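Endo-polygalacturonase (PDB 1BHE) hydrolyses the alpha-1,4-linked galacturonic acid chains of pectin in plant cell walls and so takes part in maceration and soft rot of plant tissue. Local coordinates at residues T150-Q155 with H176-D181; G203-S208 with A227-K232; S257-V262 with S286-V291. One frame throughout, in Å; residues are numbered along the deposited sequence.

Interaction 1: residues T150-Q155 with H176-D181; sequences TPRLIQ and HVVFSD
R152 reaches across to V178 where two neighbouring coils of the right-handed parallel beta-helix lie side by side. Its CB points toward the strand of V178. From CG to NE the chain is extended, which carries it over the valine. CD lies 3.8 Å from V178 CG2, and NE and CZ follow at about the same distance. The same methyl sits over one face of the guanidinium, offset toward its rim. V178 holds this methyl anti to its carbonyl carbon. At the tip, NH1 donates to Q155 OE1 at 2.8 Å, and the amide oxygen lies in the guanidinium plane. The N-H...O angle is 162°. This bond helps hold Q155 against V178, the two side chains pointing the same way. Q155 NE2 also bonds to N157. The backbones are joined in parallel register, I154 N to H176 O at 2.8 Å and V178 N to I154 O at 3.1 Å. On the I154 side of the sheet, I154 CD1 meets V177 CG2. A water closes the polar end of the contact. It accepts from R152 NH1 and Q155 NE2, and its oxygen is 2.9 Å from S180 OG.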
ATOM      1  N   THR A 150      -5.763   9.177 -11.365  1.00  9.79           N
ATOM      2  CA  THR A 150      -6.824   8.810 -10.437  1.00  9.30           C
ATOM      3  C   THR A 150      -6.329   9.060  -9.004  1.00  9.07           C
ATOM      4  O   THR A 150      -5.144   8.893  -8.723  1.00  8.74           O
ATOM      5  CB  THR A 150      -7.238   7.333 -10.527  1.00  9.16           C
ATOM      6  OG1 THR A 150      -6.093   6.515 -10.220  1.00  8.05           O
ATOM      7  CG2 THR A 150      -7.779   6.894 -11.884  1.00  9.16           C
ATOM      8  N   PRO A 151      -7.214   9.425  -8.089  1.00  8.77           N
ATOM      9  CA  PRO A 151      -6.852   9.705  -6.715  1.00  7.89           C
ATOM     10  C   PRO A 151      -6.484   8.520  -5.841  1.00  6.98           C
ATOM     11  O   PRO A 151      -7.161   7.488  -5.799  1.00  6.69           O
ATOM     12  CB  PRO A 151      -8.089  10.386  -6.129  1.00  8.62           C
ATOM     13  CG  PRO A 151      -9.175  10.310  -7.123  1.00  8.81           C
ATOM     14  CD  PRO A 151      -8.655   9.650  -8.361  1.00  8.34           C
ATOM     15  N   ARG A 152      -5.395   8.655  -5.085  1.00  6.41           N
ATOM     16  CA  ARG A 152      -5.052   7.728  -4.013  1.00  5.62           C
ATOM     17  C   ARG A 152      -5.953   7.993  -2.809  1.00  6.04           C
ATOM     18  O   ARG A 152      -6.427   9.128  -2.668  1.00  6.11           O
ATOM     19  CB  ARG A 152      -3.591   7.905  -3.582  1.00  5.82           C
ATOM     20  CG  ARG A 152      -2.621   7.395  -4.649  1.00  6.89           C
ATOM     21  CD  ARG A 152      -1.183   7.744  -4.280  1.00  7.79           C
ATOM     22  NE  ARG A 152      -0.236   7.118  -5.209  1.00  8.94           N
ATOM     23  CZ  ARG A 152       1.056   7.425  -5.274  1.00  9.33           C
ATOM     24  NH1 ARG A 152       1.579   8.345  -4.475  1.00  9.26           N
ATOM     25  NH2 ARG A 152       1.824   6.799  -6.161  1.00  9.42           N
ATOM     26  N   LEU A 153      -6.204   6.993  -1.970  1.00  5.68           N
ATOM     27  CA  LEU A 153      -7.065   7.207  -0.811  1.00  5.67           C
ATOM     28  C   LEU A 153      -6.358   8.007   0.282  1.00  4.40           C
ATOM     29  O   LEU A 153      -6.856   9.020   0.767  1.00  4.14           O
ATOM     30  CB  LEU A 153      -7.531   5.901  -0.191  1.00  6.44           C
ATOM     31  CG  LEU A 153      -8.818   5.222  -0.603  1.00  8.38           C
ATOM     32  CD1 LEU A 153      -9.202   4.206   0.480  1.00  8.85           C
ATOM     33  CD2 LEU A 153      -9.984   6.162  -0.869  1.00  7.18           C
ATOM     34  N   ILE A 154      -5.196   7.515   0.712  1.00  4.09           N
ATOM     35  CA  ILE A 154      -4.462   8.167   1.802  1.00  4.09           C
ATOM     36  C   ILE A 154      -3.027   8.403   1.337  1.00  3.10           C
ATOM     37  O   ILE A 154      -2.362   7.435   0.981  1.00  4.23           O
ATOM     38  CB  ILE A 154      -4.478   7.309   3.077  1.00  4.23           C
ATOM     39  CG1 ILE A 154      -5.879   7.260   3.716  1.00  5.12           C
ATOM     40  CG2 ILE A 154      -3.480   7.796   4.123  1.00  4.10           C
ATOM     41  CD1 ILE A 154      -6.027   6.098   4.685  1.00  4.69           C
ATOM     42  N   GLN A 155      -2.591   9.647   1.342  1.00  4.44           N
ATOM     43  CA  GLN A 155      -1.232  10.005   0.929  1.00  4.77           C
ATOM     44  C   GLN A 155      -0.537  10.723   2.080  1.00  4.32           C
ATOM     45  O   GLN A 155      -1.004  11.758   2.552  1.00  4.35           O
ATOM     46  CB  GLN A 155      -1.303  10.910  -0.305  1.00  5.38           C
ATOM     47  CG  GLN A 155       0.039  11.464  -0.749  1.00  7.94           C
ATOM     48  CD  GLN A 155       0.895  10.457  -1.490  1.00  8.65           C
ATOM     49  OE1 GLN A 155       0.428   9.662  -2.302  1.00  8.92           O
ATOM     50  NE2 GLN A 155       2.198  10.492  -1.202  1.00  9.17           N
ATOM     51  N   HIS A 176      -4.096   2.536  -2.043  1.00  5.65           N
ATOM     52  CA  HIS A 176      -4.879   2.822  -0.848  1.00  5.61           C
ATOM     53  C   HIS A 176      -4.125   3.711   0.136  1.00  4.84           C
ATOM     54  O   HIS A 176      -4.647   4.727   0.595  1.00  4.41           O
ATOM     55  CB  HIS A 176      -5.291   1.531  -0.126  1.00  5.62           C
ATOM     56  CG  HIS A 176      -6.270   0.679  -0.874  1.00  5.57           C
ATOM     57  ND1 HIS A 176      -5.933  -0.037  -1.998  1.00  5.90           N
ATOM     58  CD2 HIS A 176      -7.581   0.424  -0.636  1.00  6.19           C
ATOM     59  CE1 HIS A 176      -6.998  -0.700  -2.433  1.00  6.84           C
ATOM     60  NE2 HIS A 176      -8.014  -0.440  -1.631  1.00  6.49           N
ATOM     61  N   VAL A 177      -2.934   3.267   0.540  1.00  4.25           N
ATOM     62  CA  VAL A 177      -2.126   3.983   1.522  1.00  4.93           C
ATOM     63  C   VAL A 177      -0.677   4.100   1.053  1.00  5.13           C
ATOM     64  O   VAL A 177      -0.030   3.112   0.694  1.00  4.52           O
ATOM     65  CB  VAL A 177      -2.095   3.301   2.906  1.00  5.48           C
ATOM     66  CG1 VAL A 177      -1.333   4.162   3.918  1.00  5.79           C
ATOM     67  CG2 VAL A 177      -3.470   2.988   3.474  1.00  6.14           C
ATOM     68  N   VAL A 178      -0.152   5.321   1.067  1.00  4.99           N
ATOM     69  CA  VAL A 178       1.223   5.605   0.684  1.00  5.46           C
ATOM     70  C   VAL A 178       1.880   6.406   1.813  1.00  5.23           C
ATOM     71  O   VAL A 178       1.314   7.394   2.273  1.00  5.51           O
ATOM     72  CB  VAL A 178       1.335   6.411  -0.627  1.00  6.13           C
ATOM     73  CG1 VAL A 178       2.776   6.858  -0.876  1.00  6.10           C
ATOM     74  CG2 VAL A 178       0.829   5.616  -1.827  1.00  5.11           C
ATOM     75  N   PHE A 179       3.041   5.953   2.259  1.00  5.13           N
ATOM     76  CA  PHE A 179       3.801   6.624   3.309  1.00  4.99           C
ATOM     77  C   PHE A 179       5.160   6.999   2.705  1.00  5.05           C
ATOM     78  O   PHE A 179       6.038   6.129   2.606  1.00  5.29           O
ATOM     79  CB  PHE A 179       3.985   5.724   4.530  1.00  4.24           C
ATOM     80  CG  PHE A 179       4.623   6.407   5.708  1.00  4.38           C
ATOM     81  CD1 PHE A 179       3.933   7.366   6.433  1.00  4.57           C
ATOM     82  CD2 PHE A 179       5.916   6.088   6.092  1.00  4.33           C
ATOM     83  CE1 PHE A 179       4.523   8.001   7.517  1.00  3.88           C
ATOM     84  CE2 PHE A 179       6.505   6.714   7.173  1.00  3.87           C
ATOM     85  CZ  PHE A 179       5.812   7.673   7.887  1.00  3.38           C
ATOM     86  N   SER A 180       5.303   8.243   2.264  1.00  4.96           N
ATOM     87  CA  SER A 180       6.489   8.676   1.547  1.00  6.69           C
ATOM     88  C   SER A 180       7.419   9.621   2.289  1.00  6.16           C
ATOM     89  O   SER A 180       6.994  10.599   2.891  1.00  7.02           O
ATOM     90  CB  SER A 180       6.086   9.460   0.274  1.00  7.42           C
ATOM     91  OG  SER A 180       5.339   8.632  -0.594  1.00 11.18           O
ATOM     92  N   ASP A 181       8.718   9.379   2.152  1.00  6.63           N
ATOM     93  CA  ASP A 181       9.770  10.191   2.731  1.00  6.40           C
ATOM     94  C   ASP A 181       9.526  10.546   4.190  1.00  6.25           C
ATOM     95  O   ASP A 181       9.732  11.687   4.629  1.00  5.18           O
ATOM     96  CB  ASP A 181       9.951  11.471   1.891  1.00  7.85           C
ATOM     97  CG  ASP A 181      10.010  11.179   0.406  1.00  8.73           C
ATOM     98  OD1 ASP A 181      10.928  10.487  -0.073  1.00  9.36           O
ATOM     99  OD2 ASP A 181       9.099  11.643  -0.305  1.00  9.31           O
TER
HETATM  100  O   HOH W   1       4.280   9.424  -3.168  1.00 17.67           O

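Interaction 2: residues G203-S208 with A227-K232; sequences GIDPMS and AIKAYK
M207 crosses the ring of Y231 at a slant. M207 CB lies 3.9 Å from Y231 CE1, and CG is close to the same ring atom. Beyond CG the methionine is extended. Its SD and CE therefore run on toward Y231 OH, and the sulfur makes an oblique Met-aromatic contact. R234 forms a cation-pi contact with the same ring.

S208 meets Y231 differently. Its OG lies near the ring plane, at the edge, and accepts the backbone N-H of Y231. The bond from Y231 N to S208 OG is 3.0 Å and almost straight, at 177°. The same OG is hydrogen-bonded to A235 O.

K229 lies beside M207, both side chains pointing the same way, with K229 CD 4.2 Å from M207 CE. D205 instead crosses K229, and D205 OD2 touches K229 CE at 3.6 Å. The lysine bends at its last torsion (chi4 -74°). Its NZ bonds to G256 O and forms a salt bridge with E258. A227 N makes weak bonds to D205 OD1 and to I204 O.

The backbone sets these positions. K229 N donates to P206 O at 3.0 Å, and S208 N donates to K229 O at 2.9 Å. The strands run parallel, 15° apart. Such stacking of like-directed strands from successive coils is the hallmark of the parallel beta-helix of family 28 glycosyl hydrolases.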
ATOM      1  N   GLY A 203      -2.090  -1.844  -1.835  1.00  5.13           N
ATOM      2  CA  GLY A 203      -2.663  -1.673  -0.511  1.00  5.55           C
ATOM      3  C   GLY A 203      -1.922  -0.646   0.326  1.00  5.74           C
ATOM      4  O   GLY A 203      -2.435   0.446   0.577  1.00  6.12           O
ATOM      5  N   ILE A 204      -0.759  -1.015   0.856  1.00  5.47           N
ATOM      6  CA  ILE A 204       0.050  -0.137   1.680  1.00  4.77           C
ATOM      7  C   ILE A 204       1.491  -0.116   1.164  1.00  4.63           C
ATOM      8  O   ILE A 204       2.161  -1.149   1.196  1.00  4.90           O
ATOM      9  CB  ILE A 204       0.098  -0.543   3.169  1.00  4.70           C
ATOM     10  CG1 ILE A 204      -1.298  -0.592   3.796  1.00  4.95           C
ATOM     11  CG2 ILE A 204       0.975   0.454   3.923  1.00  4.71           C
ATOM     12  CD1 ILE A 204      -1.322  -1.076   5.227  1.00  5.49           C
ATOM     13  N   ASP A 205       1.973   1.049   0.748  1.00  4.74           N
ATOM     14  CA  ASP A 205       3.300   1.190   0.180  1.00  5.43           C
ATOM     15  C   ASP A 205       4.175   2.253   0.846  1.00  5.70           C
ATOM     16  O   ASP A 205       4.080   3.441   0.530  1.00  6.19           O
ATOM     17  CB  ASP A 205       3.244   1.603  -1.294  1.00  4.96           C
ATOM     18  CG  ASP A 205       2.618   0.692  -2.311  1.00  5.76           C
ATOM     19  OD1 ASP A 205       2.109  -0.395  -1.995  1.00  5.95           O
ATOM     20  OD2 ASP A 205       2.635   1.053  -3.519  1.00  6.84           O
ATOM     21  N   PRO A 206       5.124   1.819   1.659  1.00  6.31           N
ATOM     22  CA  PRO A 206       6.169   2.687   2.189  1.00  6.79           C
ATOM     23  C   PRO A 206       7.105   3.056   1.041  1.00  6.96           C
ATOM     24  O   PRO A 206       7.512   2.169   0.278  1.00  7.51           O
ATOM     25  CB  PRO A 206       6.857   1.849   3.254  1.00  6.56           C
ATOM     26  CG  PRO A 206       6.024   0.622   3.423  1.00  6.77           C
ATOM     27  CD  PRO A 206       5.340   0.413   2.082  1.00  6.24           C
ATOM     28  N   MET A 207       7.410   4.327   0.853  1.00  6.44           N
ATOM     29  CA  MET A 207       8.247   4.825  -0.232  1.00  6.06           C
ATOM     30  C   MET A 207       9.374   5.701   0.307  1.00  5.53           C
ATOM     31  O   MET A 207       9.117   6.799   0.798  1.00  5.50           O
ATOM     32  CB  MET A 207       7.413   5.672  -1.209  1.00  6.29           C
ATOM     33  CG  MET A 207       6.384   4.898  -2.012  1.00  8.40           C
ATOM     34  SD  MET A 207       5.455   5.956  -3.147  1.00 10.92           S
ATOM     35  CE  MET A 207       4.358   4.721  -3.859  1.00  9.10           C
ATOM     36  N   SER A 208      10.609   5.202   0.291  1.00  5.72           N
ATOM     37  CA  SER A 208      11.758   5.934   0.826  1.00  5.31           C
ATOM     38  C   SER A 208      11.445   6.397   2.250  1.00  6.04           C
ATOM     39  O   SER A 208      11.566   7.574   2.600  1.00  5.82           O
ATOM     40  CB  SER A 208      12.142   7.099  -0.083  1.00  6.34           C
ATOM     41  OG  SER A 208      12.955   6.655  -1.177  1.00  6.58           O
ATOM     42  N   ALA A 227       3.806  -2.997  -1.078  1.00  7.23           N
ATOM     43  CA  ALA A 227       4.936  -2.832  -1.994  1.00  7.31           C
ATOM     44  C   ALA A 227       5.920  -1.859  -1.346  1.00  8.16           C
ATOM     45  O   ALA A 227       5.621  -0.669  -1.224  1.00  8.01           O
ATOM     46  CB  ALA A 227       4.520  -2.363  -3.373  1.00  7.58           C
ATOM     47  N   ILE A 228       7.027  -2.402  -0.875  1.00  7.77           N
ATOM     48  CA  ILE A 228       8.089  -1.626  -0.228  1.00  8.00           C
ATOM     49  C   ILE A 228       9.027  -1.072  -1.295  1.00  8.42           C
ATOM     50  O   ILE A 228       9.569  -1.843  -2.098  1.00  8.43           O
ATOM     51  CB  ILE A 228       8.843  -2.520   0.771  1.00  7.97           C
ATOM     52  CG1 ILE A 228       7.898  -3.004   1.877  1.00  7.93           C
ATOM     53  CG2 ILE A 228      10.031  -1.802   1.396  1.00  7.87           C
ATOM     54  CD1 ILE A 228       8.429  -4.170   2.690  1.00  7.96           C
ATOM     55  N   LYS A 229       9.172   0.247  -1.379  1.00  7.92           N
ATOM     56  CA  LYS A 229       9.959   0.893  -2.420  1.00  8.44           C
ATOM     57  C   LYS A 229      10.975   1.905  -1.891  1.00  9.17           C
ATOM     58  O   LYS A 229      10.798   2.506  -0.832  1.00  9.14           O
ATOM     59  CB  LYS A 229       9.056   1.640  -3.416  1.00  8.26           C
ATOM     60  CG  LYS A 229       7.934   0.825  -4.039  1.00  8.18           C
ATOM     61  CD  LYS A 229       7.010   1.666  -4.907  1.00  8.89           C
ATOM     62  CE  LYS A 229       5.787   0.860  -5.325  1.00  9.27           C
ATOM     63  NZ  LYS A 229       6.112  -0.148  -6.373  1.00  9.88           N
ATOM     64  N   ALA A 230      12.061   2.089  -2.636  1.00  8.64           N
ATOM     65  CA  ALA A 230      13.096   3.071  -2.311  1.00  9.39           C
ATOM     66  C   ALA A 230      13.575   3.709  -3.617  1.00 10.12           C
ATOM     67  O   ALA A 230      13.858   3.003  -4.589  1.00  9.89           O
ATOM     68  CB  ALA A 230      14.233   2.453  -1.529  1.00  8.93           C
ATOM     69  N   TYR A 231      13.605   5.032  -3.672  1.00 10.96           N
ATOM     70  CA  TYR A 231      13.897   5.789  -4.870  1.00 12.46           C
ATOM     71  C   TYR A 231      15.246   6.488  -4.923  1.00 12.94           C
ATOM     72  O   TYR A 231      15.757   6.983  -3.924  1.00 12.53           O
ATOM     73  CB  TYR A 231      12.813   6.878  -5.038  1.00 13.23           C
ATOM     74  CG  TYR A 231      11.443   6.307  -5.319  1.00 14.21           C
ATOM     75  CD1 TYR A 231      10.633   5.833  -4.293  1.00 15.07           C
ATOM     76  CD2 TYR A 231      10.967   6.234  -6.622  1.00 14.93           C
ATOM     77  CE1 TYR A 231       9.384   5.301  -4.560  1.00 15.12           C
ATOM     78  CE2 TYR A 231       9.722   5.706  -6.896  1.00 16.04           C
ATOM     79  CZ  TYR A 231       8.937   5.241  -5.860  1.00 16.00           C
ATOM     80  OH  TYR A 231       7.697   4.717  -6.142  1.00 17.04           O
ATOM     81  N   LYS A 232      15.806   6.568  -6.138  1.00 14.11           N
ATOM     82  CA  LYS A 232      17.085   7.244  -6.327  1.00 15.19           C
ATOM     83  C   LYS A 232      16.974   8.714  -5.957  1.00 14.49           C
ATOM     84  O   LYS A 232      16.006   9.376  -6.331  1.00 14.75           O
ATOM     85  CB  LYS A 232      17.558   7.116  -7.783  1.00 17.28           C
ATOM     86  CG  LYS A 232      19.061   7.326  -7.937  1.00 19.42           C
ATOM     87  CD  LYS A 232      19.500   7.155  -9.389  1.00 20.82           C
ATOM     88  CE  LYS A 232      19.442   8.478 -10.142  1.00 21.48           C
ATOM     89  NZ  LYS A 232      20.532   8.584 -11.161  1.00 22.26           N
TER

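Interaction 3: residues S257-V262 with S286-V291; sequences SETMGV and SAAGVV
T259 makes two hydrogen bonds to the chain at A287-G289, one through its backbone N and one through its hydroxyl. Here adjacent coils of the parallel beta-helix meet, and the chain of 257-262 turns a corner at S257. The backbone N of T259 donates to A287 O at 3.0 Å. Its OG1 accepts from G289 N, also at 3.0 Å. The hydroxyl reaches that N-H because OG1 sits between the backbone N and the carbonyl carbon (chi1 56°). With OG1 there, CG2 lies anti to the carbonyl carbon. T259 CB and CG2 both pack on V291 CG2, with CB the nearer at 3.7 Å, and the two side chains cross.

M260 comes next. Its CB starts away from the other segment, but the bend at chi2 (-56°) brings SD back, 3.2 Å from A288 O and somewhat farther from A287 O. G289 CA also lies near the sulfur. Just after the corner at S257, A287 CB packs against E258 CA at 3.9 Å.

A second shell positions this first one. S283 OG bonds to both T259 OG1 and S257 O, and W325 on the following coil touches T259 and V291. The side chain of E258 packs against Y231 of the preceding coil.

M260 is the centre of an inverse gamma turn, after which V262 and V291 form a parallel bridge. There V290 O takes two N-H groups, a weak bond from G261 N and a straighter one of 2.9 Å from V262 N.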
ATOM      1  N   SER A 257       9.030  -2.225  -7.622  1.00 11.72           N
ATOM      2  CA  SER A 257      10.226  -2.380  -8.434  1.00 12.38           C
ATOM      3  C   SER A 257      11.346  -1.401  -8.158  1.00 12.31           C
ATOM      4  O   SER A 257      12.514  -1.624  -8.505  1.00 11.60           O
ATOM      5  CB  SER A 257       9.811  -2.274  -9.920  1.00 12.89           C
ATOM      6  OG  SER A 257       9.051  -3.440 -10.247  1.00 14.09           O
ATOM      7  N   GLU A 258      11.021  -0.295  -7.496  1.00 12.20           N
ATOM      8  CA  GLU A 258      12.059   0.677  -7.128  1.00 13.03           C
ATOM      9  C   GLU A 258      12.785   0.088  -5.929  1.00 13.46           C
ATOM     10  O   GLU A 258      12.214  -0.029  -4.844  1.00 12.57           O
ATOM     11  CB  GLU A 258      11.436   2.047  -6.893  1.00 13.29           C
ATOM     12  CG  GLU A 258      10.706   2.566  -8.130  1.00 13.71           C
ATOM     13  CD  GLU A 258       9.260   2.124  -8.210  1.00 14.27           C
ATOM     14  OE1 GLU A 258       8.786   1.303  -7.401  1.00 14.32           O
ATOM     15  OE2 GLU A 258       8.535   2.604  -9.102  1.00 15.15           O
ATOM     16  N   THR A 259      14.032  -0.357  -6.142  1.00 12.87           N
ATOM     17  CA  THR A 259      14.790  -0.979  -5.067  1.00 13.33           C
ATOM     18  C   THR A 259      16.086  -0.237  -4.783  1.00 14.05           C
ATOM     19  O   THR A 259      17.112  -0.872  -4.526  1.00 14.31           O
ATOM     20  CB  THR A 259      15.110  -2.464  -5.354  1.00 13.50           C
ATOM     21  OG1 THR A 259      15.810  -2.596  -6.599  1.00 12.61           O
ATOM     22  CG2 THR A 259      13.845  -3.312  -5.387  1.00 13.47           C
ATOM     23  N   MET A 260      16.055   1.088  -4.728  1.00 14.89           N
ATOM     24  CA  MET A 260      17.259   1.872  -4.459  1.00 15.82           C
ATOM     25  C   MET A 260      17.567   2.001  -2.973  1.00 14.98           C
ATOM     26  O   MET A 260      17.572   3.103  -2.430  1.00 15.30           O
ATOM     27  CB  MET A 260      17.119   3.260  -5.098  1.00 17.69           C
ATOM     28  CG  MET A 260      16.928   3.201  -6.609  1.00 19.86           C
ATOM     29  SD  MET A 260      18.273   2.283  -7.394  1.00 23.10           S
ATOM     30  CE  MET A 260      19.676   3.305  -6.956  1.00 21.53           C
ATOM     31  N   GLY A 261      17.841   0.895  -2.296  1.00 14.31           N
ATOM     32  CA  GLY A 261      18.183   0.902  -0.885  1.00 12.92           C
ATOM     33  C   GLY A 261      17.036   0.507   0.030  1.00 11.97           C
ATOM     34  O   GLY A 261      16.439   1.364   0.683  1.00 11.13           O
ATOM     35  N   VAL A 262      16.762  -0.783   0.121  1.00 11.44           N
ATOM     36  CA  VAL A 262      15.745  -1.354   0.994  1.00 11.15           C
ATOM     37  C   VAL A 262      16.468  -2.241   2.004  1.00 11.40           C
ATOM     38  O   VAL A 262      17.180  -3.167   1.599  1.00 10.80           O
ATOM     39  CB  VAL A 262      14.714  -2.191   0.223  1.00 10.54           C
ATOM     40  CG1 VAL A 262      13.788  -2.949   1.160  1.00 10.82           C
ATOM     41  CG2 VAL A 262      13.925  -1.295  -0.724  1.00 10.92           C
ATOM     42  N   SER A 286      16.000  -0.121 -14.830  1.00 19.48           N
ATOM     43  CA  SER A 286      15.801   1.290 -14.560  1.00 19.03           C
ATOM     44  C   SER A 286      15.737   1.655 -13.085  1.00 18.67           C
ATOM     45  O   SER A 286      15.893   2.844 -12.772  1.00 19.02           O
ATOM     46  CB  SER A 286      14.503   1.767 -15.242  1.00 18.93           C
ATOM     47  OG  SER A 286      13.381   1.396 -14.452  1.00 18.64           O
ATOM     48  N   ALA A 287      15.517   0.699 -12.186  1.00 18.74           N
ATOM     49  CA  ALA A 287      15.353   1.063 -10.774  1.00 18.54           C
ATOM     50  C   ALA A 287      15.961   0.097  -9.778  1.00 18.42           C
ATOM     51  O   ALA A 287      15.658   0.180  -8.577  1.00 18.65           O
ATOM     52  CB  ALA A 287      13.849   1.195 -10.508  1.00 19.10           C
ATOM     53  N   ALA A 288      16.819  -0.811 -10.221  1.00 17.49           N
ATOM     54  CA  ALA A 288      17.436  -1.780  -9.327  1.00 17.15           C
ATOM     55  C   ALA A 288      18.535  -1.168  -8.466  1.00 16.91           C
ATOM     56  O   ALA A 288      19.342  -0.366  -8.943  1.00 17.40           O
ATOM     57  CB  ALA A 288      18.012  -2.934 -10.143  1.00 17.42           C
ATOM     58  N   GLY A 289      18.586  -1.563  -7.196  1.00 16.19           N
ATOM     59  CA  GLY A 289      19.654  -1.101  -6.308  1.00 15.77           C
ATOM     60  C   GLY A 289      19.913  -2.142  -5.224  1.00 15.50           C
ATOM     61  O   GLY A 289      19.643  -3.325  -5.412  1.00 15.35           O
ATOM     62  N   VAL A 290      20.310  -1.663  -4.046  1.00 15.11           N
ATOM     63  CA  VAL A 290      20.576  -2.528  -2.916  1.00 15.07           C
ATOM     64  C   VAL A 290      19.318  -2.935  -2.160  1.00 14.92           C
ATOM     65  O   VAL A 290      18.504  -2.115  -1.745  1.00 14.26           O
ATOM     66  CB  VAL A 290      21.537  -1.856  -1.903  1.00 15.48           C
ATOM     67  CG1 VAL A 290      21.751  -2.720  -0.668  1.00 15.99           C
ATOM     68  CG2 VAL A 290      22.872  -1.540  -2.557  1.00 16.00           C
ATOM     69  N   VAL A 291      19.196  -4.229  -1.925  1.00 14.17           N
ATOM     70  CA  VAL A 291      18.182  -4.844  -1.089  1.00 14.55           C
ATOM     71  C   VAL A 291      18.982  -5.717  -0.111  1.00 14.85           C
ATOM     72  O   VAL A 291      19.630  -6.677  -0.551  1.00 15.40           O
ATOM     73  CB  VAL A 291      17.137  -5.685  -1.823  1.00 14.53           C
ATOM     74  CG1 VAL A 291      16.276  -6.469  -0.838  1.00 14.94           C
ATOM     75  CG2 VAL A 291      16.246  -4.829  -2.717  1.00 14.57           C
TER

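In the fold
From the N terminus the three contacts follow in series, and none nests in or crosses another. Interaction 1 closes a loop of 20 residues, mostly strand with no helix. Interaction 2 closes 18 and interaction 3 closes 23, also without helix. Each loop is a turn of the solenoid. Interactions 1 and 2 touch because strands 177-180 and 204-207 are neighbours, linked by probable bonds from V177 N to G203 O and M207 N to F179 O. Interactions 2 and 3 touch where A230 probably bonds with E258 and M260. Interactions 1 and 3 do not touch, their centres being about 20 Å apart.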